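Local structure of glutathione reductase (Bartonella henselae, 3O0H) at residues R43-E57 and G123-A136. The protein probably catalyses the NADPH-dependent reduction of glutathione disulfide to glutathione, using a bound FAD and a redox-active disulfide. Residues are numbered along the deposited sequence; the frame is centred on the assembly and turned at random.
Sequences RLAGALGKRVAIAEE and GLQNSNVHIYESRA. With FAD (flavin-adenine dinucleotide), chain H.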
loop_
_atom_site.group_PDB
_atom_site.type_symbol
_atom_site.label_atom_id
_atom_site.label_comp_id
_atom_site.label_asym_id
_atom_site.label_seq_id
_atom_site.Cartn_x
_atom_site.Cartn_y
_atom_site.Cartn_z
ATOM N N ARG B 43 -13.840 -13.306 -25.114
ATOM C CA ARG B 43 -13.227 -14.531 -24.542
ATOM C C ARG B 43 -14.270 -15.273 -23.735
ATOM O O ARG B 43 -14.392 -16.509 -23.868
ATOM C CB ARG B 43 -11.985 -14.228 -23.687
ATOM C CG ARG B 43 -11.389 -15.454 -22.936
ATOM C CD ARG B 43 -10.022 -15.108 -22.250
ATOM N NE ARG B 43 -10.159 -14.063 -21.237
ATOM C CZ ARG B 43 -10.626 -14.234 -19.994
ATOM N NH1 ARG B 43 -10.700 -13.190 -19.177
ATOM N NH2 ARG B 43 -10.992 -15.426 -19.537
ATOM N N LEU B 44 -15.066 -14.535 -22.954
ATOM C CA LEU B 44 -16.051 -15.170 -22.102
ATOM C C LEU B 44 -17.171 -15.829 -22.938
ATOM O O LEU B 44 -17.561 -16.938 -22.644
ATOM C CB LEU B 44 -16.687 -14.201 -21.119
ATOM C CG LEU B 44 -15.841 -13.676 -19.967
ATOM C CD1 LEU B 44 -16.689 -12.595 -19.242
ATOM C CD2 LEU B 44 -15.439 -14.807 -19.022
ATOM N N ALA B 45 -17.675 -15.127 -23.944
ATOM C CA ALA B 45 -18.704 -15.672 -24.815
ATOM C C ALA B 45 -18.203 -16.916 -25.544
ATOM O O ALA B 45 -18.944 -17.871 -25.742
ATOM C CB ALA B 45 -19.178 -14.622 -25.845
ATOM N N GLY B 46 -16.957 -16.867 -25.997
ATOM C CA GLY B 46 -16.371 -17.997 -26.724
ATOM C C GLY B 46 -16.246 -19.188 -25.821
ATOM O O GLY B 46 -16.544 -20.319 -26.226
ATOM N N ALA B 47 -15.855 -18.938 -24.574
ATOM C CA ALA B 47 -15.749 -20.018 -23.593
ATOM C C ALA B 47 -17.108 -20.632 -23.293
ATOM O O ALA B 47 -17.174 -21.806 -22.945
ATOM C CB ALA B 47 -15.056 -19.525 -22.273
ATOM N N LEU B 48 -18.186 -19.851 -23.427
ATOM C CA LEU B 48 -19.529 -20.405 -23.314
ATOM C C LEU B 48 -19.935 -21.252 -24.519
ATOM O O LEU B 48 -21.025 -21.782 -24.546
ATOM C CB LEU B 48 -20.598 -19.337 -23.139
ATOM C CG LEU B 48 -20.557 -18.471 -21.892
ATOM C CD1 LEU B 48 -21.672 -17.440 -22.068
ATOM C CD2 LEU B 48 -20.748 -19.276 -20.622
ATOM N N GLY B 49 -19.064 -21.381 -25.509
ATOM C CA GLY B 49 -19.361 -22.229 -26.647
ATOM C C GLY B 49 -20.032 -21.475 -27.778
ATOM O O GLY B 49 -20.495 -22.090 -28.715
ATOM N N LYS B 50 -20.121 -20.155 -27.694
ATOM C CA LYS B 50 -20.707 -19.377 -28.829
ATOM C C LYS B 50 -19.661 -19.229 -29.932
ATOM O O LYS B 50 -18.460 -19.350 -29.679
ATOM C CB LYS B 50 -21.147 -17.987 -28.394
ATOM C CG LYS B 50 -22.144 -17.961 -27.256
ATOM C CD LYS B 50 -23.427 -18.679 -27.598
ATOM C CE LYS B 50 -24.345 -18.718 -26.404
ATOM N NZ LYS B 50 -25.581 -19.481 -26.740
ATOM N N ARG B 51 -20.134 -19.030 -31.154
ATOM C CA ARG B 51 -19.268 -18.728 -32.291
ATOM C C ARG B 51 -19.076 -17.209 -32.325
ATOM O O ARG B 51 -20.017 -16.453 -32.508
ATOM C CB ARG B 51 -19.893 -19.250 -33.583
ATOM C CG ARG B 51 -20.314 -20.708 -33.476
ATOM C CD ARG B 51 -21.108 -21.214 -34.694
ATOM N NE ARG B 51 -22.247 -20.346 -34.990
ATOM C CZ ARG B 51 -22.408 -19.650 -36.118
ATOM N NH1 ARG B 51 -21.526 -19.764 -37.113
ATOM N NH2 ARG B 51 -23.480 -18.861 -36.271
ATOM N N VAL B 52 -17.860 -16.765 -32.075
ATOM C CA VAL B 52 -17.601 -15.336 -31.812
ATOM C C VAL B 52 -16.468 -14.885 -32.729
ATOM O O VAL B 52 -15.541 -15.652 -33.009
ATOM C CB VAL B 52 -17.178 -15.138 -30.328
ATOM C CG1 VAL B 52 -16.887 -13.658 -30.040
ATOM C CG2 VAL B 52 -18.198 -15.734 -29.351
ATOM N N ALA B 53 -16.550 -13.658 -33.196
ATOM C CA ALA B 53 -15.486 -13.000 -33.953
ATOM C C ALA B 53 -15.188 -11.689 -33.276
ATOM O O ALA B 53 -16.059 -11.113 -32.622
ATOM C CB ALA B 53 -15.917 -12.741 -35.423
ATOM N N ILE B 54 -13.952 -11.222 -33.406
ATOM C CA ILE B 54 -13.572 -9.916 -32.879
ATOM C C ILE B 54 -12.732 -9.216 -33.961
ATOM O O ILE B 54 -11.869 -9.851 -34.596
ATOM C CB ILE B 54 -12.820 -10.013 -31.530
ATOM C CG1 ILE B 54 -12.632 -8.619 -30.874
ATOM C CG2 ILE B 54 -11.465 -10.819 -31.708
ATOM C CD1 ILE B 54 -12.337 -8.671 -29.342
ATOM N N ALA B 55 -13.010 -7.928 -34.159
ATOM C CA ALA B 55 -12.244 -7.111 -35.089
ATOM C C ALA B 55 -11.386 -6.190 -34.272
ATOM O O ALA B 55 -11.888 -5.539 -33.345
ATOM C CB ALA B 55 -13.171 -6.310 -36.052
ATOM N N GLU B 56 -10.112 -6.119 -34.648
ATOM C CA GLU B 56 -9.141 -5.170 -34.072
ATOM C C GLU B 56 -8.327 -4.515 -35.167
ATOM O O GLU B 56 -7.589 -5.191 -35.916
ATOM C CB GLU B 56 -8.202 -5.885 -33.104
ATOM C CG GLU B 56 -7.157 -4.989 -32.451
ATOM C CD GLU B 56 -7.728 -3.687 -31.907
ATOM O OE1 GLU B 56 -8.594 -3.730 -30.995
ATOM O OE2 GLU B 56 -7.283 -2.642 -32.380
ATOM N N GLU B 57 -8.464 -3.202 -35.288
ATOM C CA GLU B 57 -7.808 -2.470 -36.365
ATOM C C GLU B 57 -6.345 -2.138 -36.081
ATOM O O GLU B 57 -5.609 -1.771 -37.010
ATOM C CB GLU B 57 -8.575 -1.175 -36.706
ATOM C CG GLU B 57 -8.591 -0.117 -35.581
ATOM C CD GLU B 57 -9.444 1.107 -35.870
ATOM O OE1 GLU B 57 -9.994 1.268 -36.971
ATOM O OE2 GLU B 57 -9.491 1.966 -34.993
ATOM N N GLY B 123 -5.630 -15.880 -25.322
ATOM C CA GLY B 123 -6.876 -16.039 -24.555
ATOM C C GLY B 123 -8.081 -16.061 -25.465
ATOM O O GLY B 123 -8.985 -16.870 -25.291
ATOM N N LEU B 124 -8.079 -15.192 -26.457
ATOM C CA LEU B 124 -9.160 -15.150 -27.459
ATOM C C LEU B 124 -9.188 -16.444 -28.231
ATOM O O LEU B 124 -10.232 -17.057 -28.428
ATOM C CB LEU B 124 -8.956 -14.003 -28.429
ATOM C CG LEU B 124 -9.138 -12.600 -27.890
ATOM C CD1 LEU B 124 -8.618 -11.513 -28.840
ATOM C CD2 LEU B 124 -10.616 -12.371 -27.557
ATOM N N GLN B 125 -8.017 -16.906 -28.634
ATOM C CA GLN B 125 -7.927 -18.099 -29.475
ATOM C C GLN B 125 -8.208 -19.373 -28.725
ATOM O O GLN B 125 -8.764 -20.283 -29.322
ATOM C CB GLN B 125 -6.567 -18.141 -30.183
ATOM C CG GLN B 125 -6.451 -16.908 -31.114
ATOM C CD GLN B 125 -5.104 -16.772 -31.798
ATOM O OE1 GLN B 125 -4.068 -17.239 -31.292
ATOM N NE2 GLN B 125 -5.127 -16.156 -32.990
ATOM N N ASN B 126 -7.851 -19.430 -27.432
ATOM C CA ASN B 126 -8.212 -20.568 -26.565
ATOM C C ASN B 126 -9.727 -20.722 -26.471
ATOM O O ASN B 126 -10.224 -21.832 -26.259
ATOM C CB ASN B 126 -7.735 -20.427 -25.095
ATOM C CG ASN B 126 -6.239 -20.447 -24.917
ATOM O OD1 ASN B 126 -5.477 -20.986 -25.727
ATOM N ND2 ASN B 126 -5.801 -19.856 -23.789
ATOM N N SER B 127 -10.447 -19.598 -26.555
ATOM C CA SER B 127 -11.903 -19.593 -26.556
ATOM C C SER B 127 -12.513 -19.663 -27.947
ATOM O O SER B 127 -13.693 -19.339 -28.092
ATOM C CB SER B 127 -12.424 -18.291 -25.936
ATOM O OG SER B 127 -12.187 -18.310 -24.562
ATOM N N ASN B 128 -11.691 -20.032 -28.944
ATOM C CA ASN B 128 -12.095 -20.233 -30.355
ATOM C C ASN B 128 -12.619 -18.958 -31.018
ATOM O O ASN B 128 -13.259 -19.029 -32.042
ATOM C CB ASN B 128 -13.114 -21.371 -30.479
ATOM C CG ASN B 128 -12.621 -22.652 -29.817
ATOM O OD1 ASN B 128 -13.332 -23.270 -29.020
ATOM N ND2 ASN B 128 -11.368 -23.022 -30.107
ATOM N N VAL B 129 -12.293 -17.793 -30.474
ATOM C CA VAL B 129 -12.727 -16.552 -31.093
ATOM C C VAL B 129 -11.902 -16.297 -32.361
ATOM O O VAL B 129 -10.663 -16.376 -32.297
ATOM C CB VAL B 129 -12.531 -15.387 -30.111
ATOM C CG1 VAL B 129 -12.893 -14.023 -30.779
ATOM C CG2 VAL B 129 -13.365 -15.648 -28.855
ATOM N N HIS B 130 -12.552 -15.998 -33.493
ATOM C CA HIS B 130 -11.811 -15.658 -34.699
ATOM C C HIS B 130 -11.439 -14.171 -34.708
ATOM O O HIS B 130 -12.323 -13.336 -34.577
ATOM C CB HIS B 130 -12.549 -15.983 -35.978
ATOM C CG HIS B 130 -11.674 -15.814 -37.190
ATOM N ND1 HIS B 130 -10.756 -16.765 -37.577
ATOM C CD2 HIS B 130 -11.515 -14.772 -38.044
ATOM C CE1 HIS B 130 -10.089 -16.332 -38.636
ATOM N NE2 HIS B 130 -10.526 -15.117 -38.933
ATOM N N ILE B 131 -10.135 -13.879 -34.842
ATOM C CA ILE B 131 -9.593 -12.516 -34.809
ATOM C C ILE B 131 -9.467 -12.004 -36.240
ATOM O O ILE B 131 -8.714 -12.571 -37.036
ATOM C CB ILE B 131 -8.199 -12.443 -34.136
ATOM C CG1 ILE B 131 -8.282 -12.814 -32.646
ATOM C CG2 ILE B 131 -7.604 -11.031 -34.226
ATOM C CD1 ILE B 131 -6.929 -13.020 -31.996
ATOM N N TYR B 132 -10.229 -10.952 -36.562
ATOM C CA TYR B 132 -10.088 -10.258 -37.833
ATOM C C TYR B 132 -9.206 -9.030 -37.624
ATOM O O TYR B 132 -9.595 -8.083 -36.896
ATOM C CB TYR B 132 -11.472 -9.830 -38.353
ATOM C CG TYR B 132 -12.325 -10.987 -38.829
ATOM C CD1 TYR B 132 -12.009 -11.683 -39.996
ATOM C CD2 TYR B 132 -13.462 -11.372 -38.135
ATOM C CE1 TYR B 132 -12.808 -12.734 -40.449
ATOM C CE2 TYR B 132 -14.287 -12.431 -38.588
ATOM C CZ TYR B 132 -13.943 -13.123 -39.737
ATOM O OH TYR B 132 -14.739 -14.189 -40.164
ATOM N N GLU B 133 -8.045 -9.010 -38.275
ATOM C CA GLU B 133 -7.099 -7.904 -38.089
ATOM C C GLU B 133 -7.435 -6.781 -39.098
ATOM O O GLU B 133 -6.755 -6.565 -40.117
ATOM C CB GLU B 133 -5.672 -8.425 -38.227
ATOM C CG GLU B 133 -5.326 -9.465 -37.117
ATOM C CD GLU B 133 -3.867 -9.881 -37.165
ATOM O OE1 GLU B 133 -3.343 -10.045 -38.269
ATOM O OE2 GLU B 133 -3.232 -9.983 -36.101
ATOM N N SER B 134 -8.528 -6.093 -38.799
ATOM C CA SER B 134 -9.067 -5.049 -39.651
ATOM C C SER B 134 -10.027 -4.209 -38.852
ATOM O O SER B 134 -10.612 -4.667 -37.877
ATOM C CB SER B 134 -9.820 -5.682 -40.818
ATOM O OG SER B 134 -10.346 -4.726 -41.719
ATOM N N ARG B 135 -10.168 -2.963 -39.258
ATOM C CA ARG B 135 -11.277 -2.163 -38.804
ATOM C C ARG B 135 -12.527 -2.855 -39.331
ATOM O O ARG B 135 -12.514 -3.406 -40.435
ATOM C CB ARG B 135 -11.154 -0.752 -39.396
ATOM C CG ARG B 135 -12.342 0.203 -39.113
ATOM C CD ARG B 135 -12.014 1.612 -39.604
ATOM N NE ARG B 135 -13.055 2.574 -39.242
ATOM C CZ ARG B 135 -13.176 3.141 -38.034
ATOM N NH1 ARG B 135 -12.337 2.834 -37.039
ATOM N NH2 ARG B 135 -14.167 3.987 -37.808
ATOM N N ALA B 136 -13.592 -2.832 -38.539
ATOM C CA ALA B 136 -14.928 -3.260 -38.973
ATOM C C ALA B 136 -15.865 -2.062 -38.813
ATOM O O ALA B 136 -15.809 -1.350 -37.813
ATOM C CB ALA B 136 -15.440 -4.397 -38.113
HETATM P PA FAD H . -10.066 0.363 -25.674
HETATM O O1A FAD H . -9.579 1.727 -26.055
HETATM O O2A FAD H . -9.186 -0.356 -24.688
HETATM O O5B FAD H . -10.290 -0.585 -26.941
HETATM C C5B FAD H . -10.920 -0.174 -28.136
HETATM C C4B FAD H . -10.258 -0.975 -29.239
HETATM O O4B FAD H . -11.020 -0.927 -30.435
HETATM C C3B FAD H . -8.858 -0.491 -29.601
HETATM O O3B FAD H . -7.934 -1.583 -29.564
HETATM C C2B FAD H . -8.996 0.046 -31.013
HETATM O O2B FAD H . -7.831 -0.194 -31.764
HETATM C C1B FAD H . -10.127 -0.743 -31.578
HETATM N N9A FAD H . -11.065 -0.155 -32.548
HETATM C C8A FAD H . -11.728 1.034 -32.460
HETATM N N7A FAD H . -12.592 1.111 -33.484
HETATM C C5A FAD H . -12.474 -0.039 -34.212
HETATM C C6A FAD H . -13.149 -0.534 -35.296
HETATM N N6A FAD H . -14.109 0.155 -35.932
HETATM N N1A FAD H . -12.810 -1.773 -35.784
HETATM C C2A FAD H . -11.836 -2.509 -35.151
HETATM N N3A FAD H . -11.189 -2.038 -34.058
HETATM C C4A FAD H . -11.556 -0.836 -33.590
HETATM N N1 FAD H . -7.530 3.670 -17.268
HETATM C C2 FAD H . -7.354 3.184 -15.989
HETATM O O2 FAD H . -8.240 2.524 -15.389
HETATM N N3 FAD H . -6.195 3.412 -15.358
HETATM C C4 FAD H . -5.140 4.088 -15.949
HETATM O O4 FAD H . -4.099 4.204 -15.290
HETATM C C4X FAD H . -5.309 4.584 -17.242
HETATM N N5 FAD H . -4.303 5.246 -17.891
HETATM C C5X FAD H . -4.520 5.678 -19.199
HETATM C C6 FAD H . -3.495 6.362 -19.830
HETATM C C7 FAD H . -3.645 6.805 -21.138
HETATM C C7M FAD H . -2.486 7.536 -21.790
HETATM C C8 FAD H . -4.824 6.558 -21.814
HETATM C C8M FAD H . -5.029 7.067 -23.226
HETATM C C9 FAD H . -5.868 5.897 -21.177
HETATM C C9A FAD H . -5.716 5.459 -19.857
HETATM N N10 FAD H . -6.720 4.786 -19.182
HETATM C C10 FAD H . -6.511 4.336 -17.903
HETATM C "C1'" FAD H . -8.037 4.516 -19.797
HETATM C "C2'" FAD H . -8.171 3.132 -20.380
HETATM O "O2'" FAD H . -7.201 2.974 -21.398
HETATM C "C3'" FAD H . -9.556 3.002 -20.959
HETATM O "O3'" FAD H . -10.576 3.416 -20.068
HETATM C "C4'" FAD H . -9.778 1.599 -21.479
HETATM O "O4'" FAD H . -8.745 1.295 -22.421
HETATM C "C5'" FAD H . -11.128 1.486 -22.178
HETATM O "O5'" FAD H . -11.359 0.127 -22.612
HETATM P P FAD H . -12.296 -0.049 -23.904
HETATM O O1P FAD H . -12.580 -1.518 -24.124
HETATM O O2P FAD H . -13.538 0.801 -23.747
HETATM O O3P FAD H . -11.562 0.602 -25.149
HETATM O O HOH W 1 -15.724 -18.505 -30.388
HETATM O O HOH W 2 -11.011 4.143 -34.751
#
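Two donors grip Arg43 O: the hydroxyl of Ser127, with OG at 2.9 Å, and the amide of Ala47, which reaches it from the opposite face of the carbonyl plane. Ser127 OG lies beside its own backbone N (chi1 -71°), a rotation that brings it to the last turns of helix 36-47. Helix packing is close at Gly46, whose CA stands 3.3 Å from Ser127 O. Water 1 ties Ser127 O to Lys50 O and Val52 N.

Beyond the helices, strands 52-55 and 130-132 run parallel, their axes approaching to 4.8 Å. Four backbone bonds alternate between them, from His130 N to Val52 O through to Glu56 N to Tyr132 O. On one face of this sheet, Ile54 CG2 meets Val129 CG1 at 3.6 Å and also touches Leu124 CD1 and Ile131 CG1. On the other, Ala53 CB abuts the edge of the Tyr132 ring at CE2, while His130 CD2 sits over one ring face.

Just past the strands, Glu57 OE1 accepts a hydrogen bond from Arg135 NH1 at 2.8 Å, part of a salt bridge, on its syn side but 27° out of the carboxylate plane, with the guanidinium plane 22° from it. Water 2 joins Glu57 OE2 to the same NH1, and FAD N6A lies over one guanidinium face. Glu56 OE1 and OE2 take the ribose hydroxyls O3B and O2B (2.6 Å from OE2 to O2B), and Ala136 N and O pair with adenine N1A and N6A. A ribose-binding acidic residue just after the second strand is typical of Rossmann-type dinucleotide-binding folds, here holding FAD.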